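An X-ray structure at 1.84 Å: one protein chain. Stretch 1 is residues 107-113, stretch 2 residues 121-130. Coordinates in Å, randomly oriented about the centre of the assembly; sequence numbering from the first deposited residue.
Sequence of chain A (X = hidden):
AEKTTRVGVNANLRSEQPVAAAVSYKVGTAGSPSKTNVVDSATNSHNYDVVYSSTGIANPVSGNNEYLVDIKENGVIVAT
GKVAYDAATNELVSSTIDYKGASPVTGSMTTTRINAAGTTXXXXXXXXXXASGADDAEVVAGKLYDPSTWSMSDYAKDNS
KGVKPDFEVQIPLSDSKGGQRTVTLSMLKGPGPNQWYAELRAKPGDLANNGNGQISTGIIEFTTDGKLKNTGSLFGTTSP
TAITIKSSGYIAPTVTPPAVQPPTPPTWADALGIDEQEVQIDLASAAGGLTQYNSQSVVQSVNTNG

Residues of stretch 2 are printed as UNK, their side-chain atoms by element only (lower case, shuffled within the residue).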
ATOM      1  N   GLY A 107     -16.409   4.802  17.337  1.00 22.47           N
ATOM      2  CA  GLY A 107     -15.261   5.680  17.454  1.00 17.42           C
ATOM      3  C   GLY A 107     -15.563   6.930  18.257  1.00 19.19           C
ATOM      4  O   GLY A 107     -16.706   7.183  18.629  1.00 17.65           O
ATOM      5  N   SER A 108     -14.523   7.713  18.521  1.00 15.28           N
ATOM      6  CA  SER A 108     -14.655   8.964  19.260  1.00 23.93           C
ATOM      7  C   SER A 108     -13.563   9.936  18.848  1.00 24.84           C
ATOM      8  O   SER A 108     -12.454   9.521  18.508  1.00 22.17           O
ATOM      9  CB  SER A 108     -14.592   8.714  20.770  1.00 18.49           C
ATOM     10  OG  SER A 108     -14.330   9.919  21.477  1.00 22.23           O
ATOM     11  N   MET A 109     -13.874  11.229  18.877  1.00 16.76           N
ATOM     12  CA  MET A 109     -12.883  12.255  18.573  1.00 18.84           C
ATOM     13  C   MET A 109     -11.857  12.411  19.693  1.00 19.08           C
ATOM     14  O   MET A 109     -10.778  12.960  19.475  1.00 25.32           O
ATOM     15  CB  MET A 109     -13.563  13.604  18.308  1.00 11.66           C
ATOM     16  CG  MET A 109     -14.463  13.615  17.088  1.00 25.40           C
ATOM     17  SD  MET A 109     -13.581  13.273  15.554  1.00 22.27           S
ATOM     18  CE  MET A 109     -12.389  14.613  15.541  1.00 28.22           C
ATOM     19  N   THR A 110     -12.184  11.931  20.890  1.00 18.47           N
ATOM     20  CA  THR A 110     -11.327  12.175  22.049  1.00 22.08           C
ATOM     21  C   THR A 110     -10.808  10.907  22.735  1.00 15.51           C
ATOM     22  O   THR A 110      -9.779  10.947  23.414  1.00 14.24           O
ATOM     23  CB  THR A 110     -12.061  13.025  23.103  1.00 18.62           C
ATOM     24  OG1 THR A 110     -13.329  12.428  23.401  1.00 24.89           O
ATOM     25  CG2 THR A 110     -12.282  14.443  22.586  1.00 22.34           C
ATOM     26  N   THR A 111     -11.517   9.793  22.574  1.00 16.28           N
ATOM     27  CA  THR A 111     -11.146   8.554  23.259  1.00 16.24           C
ATOM     28  C   THR A 111     -11.200   7.310  22.375  1.00 20.03           C
ATOM     29  O   THR A 111     -11.679   7.350  21.238  1.00 13.39           O
ATOM     30  CB  THR A 111     -12.063   8.282  24.479  1.00 16.78           C
ATOM     31  OG1 THR A 111     -13.404   8.023  24.032  1.00 15.32           O
ATOM     32  CG2 THR A 111     -12.060   9.455  25.448  1.00 20.91           C
ATOM     33  N   THR A 112     -10.684   6.208  22.914  1.00 17.45           N
ATOM     34  CA  THR A 112     -11.014   4.879  22.415  1.00 20.91           C
ATOM     35  C   THR A 112     -11.336   3.981  23.597  1.00 19.22           C
ATOM     36  O   THR A 112     -10.758   4.134  24.677  1.00 19.03           O
ATOM     37  CB  THR A 112      -9.874   4.238  21.592  1.00 19.55           C
ATOM     38  OG1 THR A 112     -10.305   2.961  21.102  1.00 20.66           O
ATOM     39  CG2 THR A 112      -8.623   4.038  22.443  1.00 18.28           C
ATOM     40  N   ARG A 113     -12.269   3.055  23.404  1.00 18.42           N
ATOM     41  CA  ARG A 113     -12.487   2.011  24.400  1.00 23.56           C
ATOM     42  C   ARG A 113     -11.288   1.071  24.373  1.00 21.32           C
ATOM     43  O   ARG A 113     -10.661   0.901  23.325  1.00 19.30           O
ATOM     44  CB  ARG A 113     -13.785   1.243  24.126  1.00 23.03           C
ATOM     45  CG  ARG A 113     -15.047   2.083  24.275  1.00 23.90           C
ATOM     46  CD  ARG A 113     -16.318   1.233  24.204  1.00 25.07           C
ATOM     47  NE  ARG A 113     -16.619   0.768  22.850  1.00 26.39           N
ATOM     48  CZ  ARG A 113     -17.718   0.097  22.518  1.00 26.10           C
ATOM     49  NH1 ARG A 113     -18.626  -0.188  23.441  1.00 25.68           N
ATOM     50  NH2 ARG A 113     -17.916  -0.289  21.262  1.00 16.39           N
ATOM     51  N   UNK A 121      -9.299   5.272  27.104  1.00 19.10           N
ATOM     52  CA  UNK A 121      -8.125   6.117  27.278  1.00 16.45           C
ATOM     53  C   UNK A 121      -8.248   7.305  26.337  1.00 19.06           C
ATOM     54  O   UNK A 121      -9.002   7.259  25.357  1.00 18.99           O
ATOM     55  c   UNK A 121      -6.739   4.887  25.564  1.00 25.95           C
ATOM     56  c   UNK A 121      -6.640   4.189  27.969  1.00 19.78           C
ATOM     57  c   UNK A 121      -6.799   5.362  27.008  1.00 19.60           C
ATOM     58  N   UNK A 122      -7.520   8.374  26.637  1.00 12.48           N
ATOM     59  CA  UNK A 122      -7.551   9.560  25.794  1.00 15.73           C
ATOM     60  C   UNK A 122      -6.629   9.427  24.588  1.00 16.28           C
ATOM     61  O   UNK A 122      -5.456   9.070  24.730  1.00 17.68           O
ATOM     62  c   UNK A 122      -7.179  10.798  26.614  1.00 21.33           C
ATOM     63  n   UNK A 122      -7.752  11.747  28.765  1.00 25.82           N
ATOM     64  o   UNK A 122      -9.374  10.750  27.573  1.00 27.07           O
ATOM     65  c   UNK A 122      -8.197  11.101  27.697  1.00 22.71           C
ATOM     66  N   UNK A 123      -7.165   9.719  23.404  1.00 16.85           N
ATOM     67  CA  UNK A 123      -6.383   9.691  22.171  1.00 13.46           C
ATOM     68  C   UNK A 123      -5.152  10.594  22.264  1.00 18.65           C
ATOM     69  O   UNK A 123      -4.108  10.293  21.681  1.00 18.15           O
ATOM     70  c   UNK A 123      -8.074   7.797  20.436  1.00 17.32           C
ATOM     71  c   UNK A 123      -8.455   9.261  20.607  1.00 14.84           C
ATOM     72  c   UNK A 123      -7.239  10.115  20.971  1.00 13.88           C
ATOM     73  c   UNK A 123      -9.099   9.795  19.337  1.00 17.72           C
ATOM     74  N   UNK A 124      -5.278  11.695  22.999  1.00 19.39           N
ATOM     75  CA  UNK A 124      -4.171  12.630  23.180  1.00 18.95           C
ATOM     76  C   UNK A 124      -3.006  11.985  23.937  1.00 22.21           C
ATOM     77  O   UNK A 124      -1.841  12.286  23.677  1.00 18.50           O
ATOM     78  c   UNK A 124      -4.647  13.880  23.905  1.00 22.18           C
ATOM     79  N   UNK A 125      -3.321  11.098  24.876  1.00 21.37           N
ATOM     80  CA  UNK A 125      -2.281  10.398  25.624  1.00 20.18           C
ATOM     81  C   UNK A 125      -1.605   9.334  24.760  1.00 24.32           C
ATOM     82  O   UNK A 125      -0.525   8.841  25.093  1.00 23.32           O
ATOM     83  o   UNK A 125      -4.275  10.632  28.609  1.00 23.63           O
ATOM     84  c   UNK A 125      -2.861   9.766  26.892  1.00 20.72           C
ATOM     85  o   UNK A 125      -2.478  11.783  28.091  1.00 31.32           O
ATOM     86  c   UNK A 125      -3.233  10.800  27.940  1.00 24.75           C
ATOM     87  N   UNK A 126      -2.248   8.991  23.647  1.00 19.78           N
ATOM     88  CA  UNK A 126      -1.692   8.033  22.701  1.00 25.11           C
ATOM     89  C   UNK A 126      -0.954   8.737  21.565  1.00 16.95           C
ATOM     90  O   UNK A 126      -0.326   8.087  20.734  1.00 17.69           O
ATOM     91  c   UNK A 126      -4.633   5.470  22.429  1.00 18.29           C
ATOM     92  c   UNK A 126      -3.577   6.301  23.143  1.00 15.71           C
ATOM     93  c   UNK A 126      -2.791   7.136  22.128  1.00 13.40           C
ATOM     94  c   UNK A 126      -2.643   5.410  23.946  1.00 12.76           C
ATOM     95  N   UNK A 127      -1.032  10.064  21.533  1.00 15.04           N
ATOM     96  CA  UNK A 127      -0.356  10.844  20.508  1.00 16.70           C
ATOM     97  C   UNK A 127      -1.117  10.912  19.196  1.00 16.23           C
ATOM     98  O   UNK A 127      -0.633  11.480  18.214  1.00 17.08           O
ATOM     99  N   UNK A 128      -2.311  10.328  19.177  1.00 16.64           N
ATOM    100  CA  UNK A 128      -3.154  10.332  17.986  1.00 17.26           C
ATOM    101  C   UNK A 128      -3.732  11.731  17.802  1.00 20.40           C
ATOM    102  O   UNK A 128      -3.991  12.174  16.682  1.00 13.77           O
ATOM    103  c   UNK A 128      -5.276   9.401  16.959  1.00 19.88           C
ATOM    104  c   UNK A 128      -4.458   6.838  18.836  1.00 20.00           C
ATOM    105  c   UNK A 128      -3.654   7.870  18.079  1.00 16.36           C
ATOM    106  c   UNK A 128      -4.270   9.272  18.097  1.00 18.22           C
ATOM    107  N   UNK A 129      -3.915  12.417  18.924  1.00 18.58           N
ATOM    108  CA  UNK A 129      -4.293  13.822  18.944  1.00 16.35           C
ATOM    109  C   UNK A 129      -3.160  14.580  19.630  1.00 19.54           C
ATOM    110  O   UNK A 129      -2.523  14.045  20.535  1.00 17.82           O
ATOM    111  c   UNK A 129      -6.797  13.670  18.755  1.00 24.06           C
ATOM    112  c   UNK A 129      -5.642  14.033  19.674  1.00 20.06           C
ATOM    113  c   UNK A 129      -5.788  15.456  20.184  1.00 23.35           C
ATOM    114  N   UNK A 130      -2.885  15.802  19.187  1.00 20.78           N
ATOM    115  CA  UNK A 130      -1.770  16.574  19.729  1.00 19.26           C
ATOM    116  C   UNK A 130      -2.241  17.878  20.362  1.00 25.67           C
ATOM    117  O   UNK A 130      -2.882  18.700  19.710  1.00 25.89           O
ATOM    118  c   UNK A 130      -0.746  16.856  18.625  1.00 21.05           C
ATOM    119  n   UNK A 130       1.451  17.794  18.243  1.00 20.49           N
ATOM    120  o   UNK A 130       0.733  17.600  20.361  1.00 27.82           O
ATOM    121  c   UNK A 130       0.546  17.454  19.153  1.00 26.01           C
TER
HETATM  122  O   HOH W   1      -7.752  12.771  23.826  1.00 19.15           O

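Position 121 carries three side-chain carbons, one bearing the other two, so the side chain forks at CB and holds no polar atom. One of its methyls lies 3.7 Å from CG2 of Thr-112, and the backbone pairs with the same residue. Branching at CB with carbon alone identifies Val-121. Its N donates to O of Thr-112 at 3.1 Å, and N of Thr-112 donates to O of Val-121, also at 3.1 Å, with N-H...O angles of 156° and 158°; this reciprocal pair defines an antiparallel bridge.

Position 122 has two carbons, the second carrying one oxygen and one nitrogen. Its CA-to-CB bond points away from stretch 1, yet its oxygen lies 3.7 Å from CG2 of Thr-111. A short carboxamide makes this Asn-122. The CA atoms of Asn-122 and Thr-111 are 4.5 Å apart, the short spacing of a non-hydrogen-bonded antiparallel pair, and their side chains diverge.

At 123 there are four carbons, forked at the second, and CA-to-CB points toward stretch 1. One terminal methyl is 3.5 Å from O of Ser-108. A fork one carbon beyond CB gives Leu-123, with chi1 in m and chi2 in t. Its CG is 3.7 Å from N of Thr-111, while CD2 lies 3.9 Å from N of Thr-112.

Position 124 has a single side-chain carbon, CB, which comes no nearer to stretch 1 than 5.9 Å, to O of Thr-110. This is Ala-124.

Position 125 shows two carbons, the second bearing two oxygens, and makes no contact with stretch 1. The carboxylate identifies Asp-125.

Position 126 repeats the four-carbon pattern forked at the second atom. One terminal carbon lies 4.2 Å from CG2 of Thr-112, a slight addition to the apolar packing. This is Leu-126.

Position 127 has no side-chain atoms and is therefore Gly-127. Its phi of 82° by itself favours glycine.

Position 128 has four carbons forked at the first, with one arm two carbons long. CA-to-CB points toward stretch 1 without reaching contact. This is Ile-128; its nearest approach is CD1 to CG2 of Thr-112, 6.2 Å.

Position 129 has three carbons forked at the first, and one methyl lies 4.1 Å from O of Met-109. This is Val-129, the methyl being CG2.

Position 130 has two carbons, the second bearing one oxygen and one nitrogen, beyond reach of stretch 1: Asn-130.

The contact buries 337 Å², summed over both sides. Beyond the bridge, N of Leu-123 donates to O of Thr-110 at 2.9 Å and 163°, extending the backbone pairing as stretch 2 turns. Water 1 donates to that same O of Thr-110 at 2.8 Å and accepts from N of Ala-124 at 2.8 Å, linking the stretches. On stretch 1, OG of Ser-108 accepts from N of Thr-110 and N of Thr-111, each at 3.0 Å, bracing the turn against which Leu-123 packs. Backbone bonds thus set the register, while Leu-123 and the Val-121 to Thr-112 methyl contact supply the packing.

Stretch 2, residues 121-130: VNLADLGIVN
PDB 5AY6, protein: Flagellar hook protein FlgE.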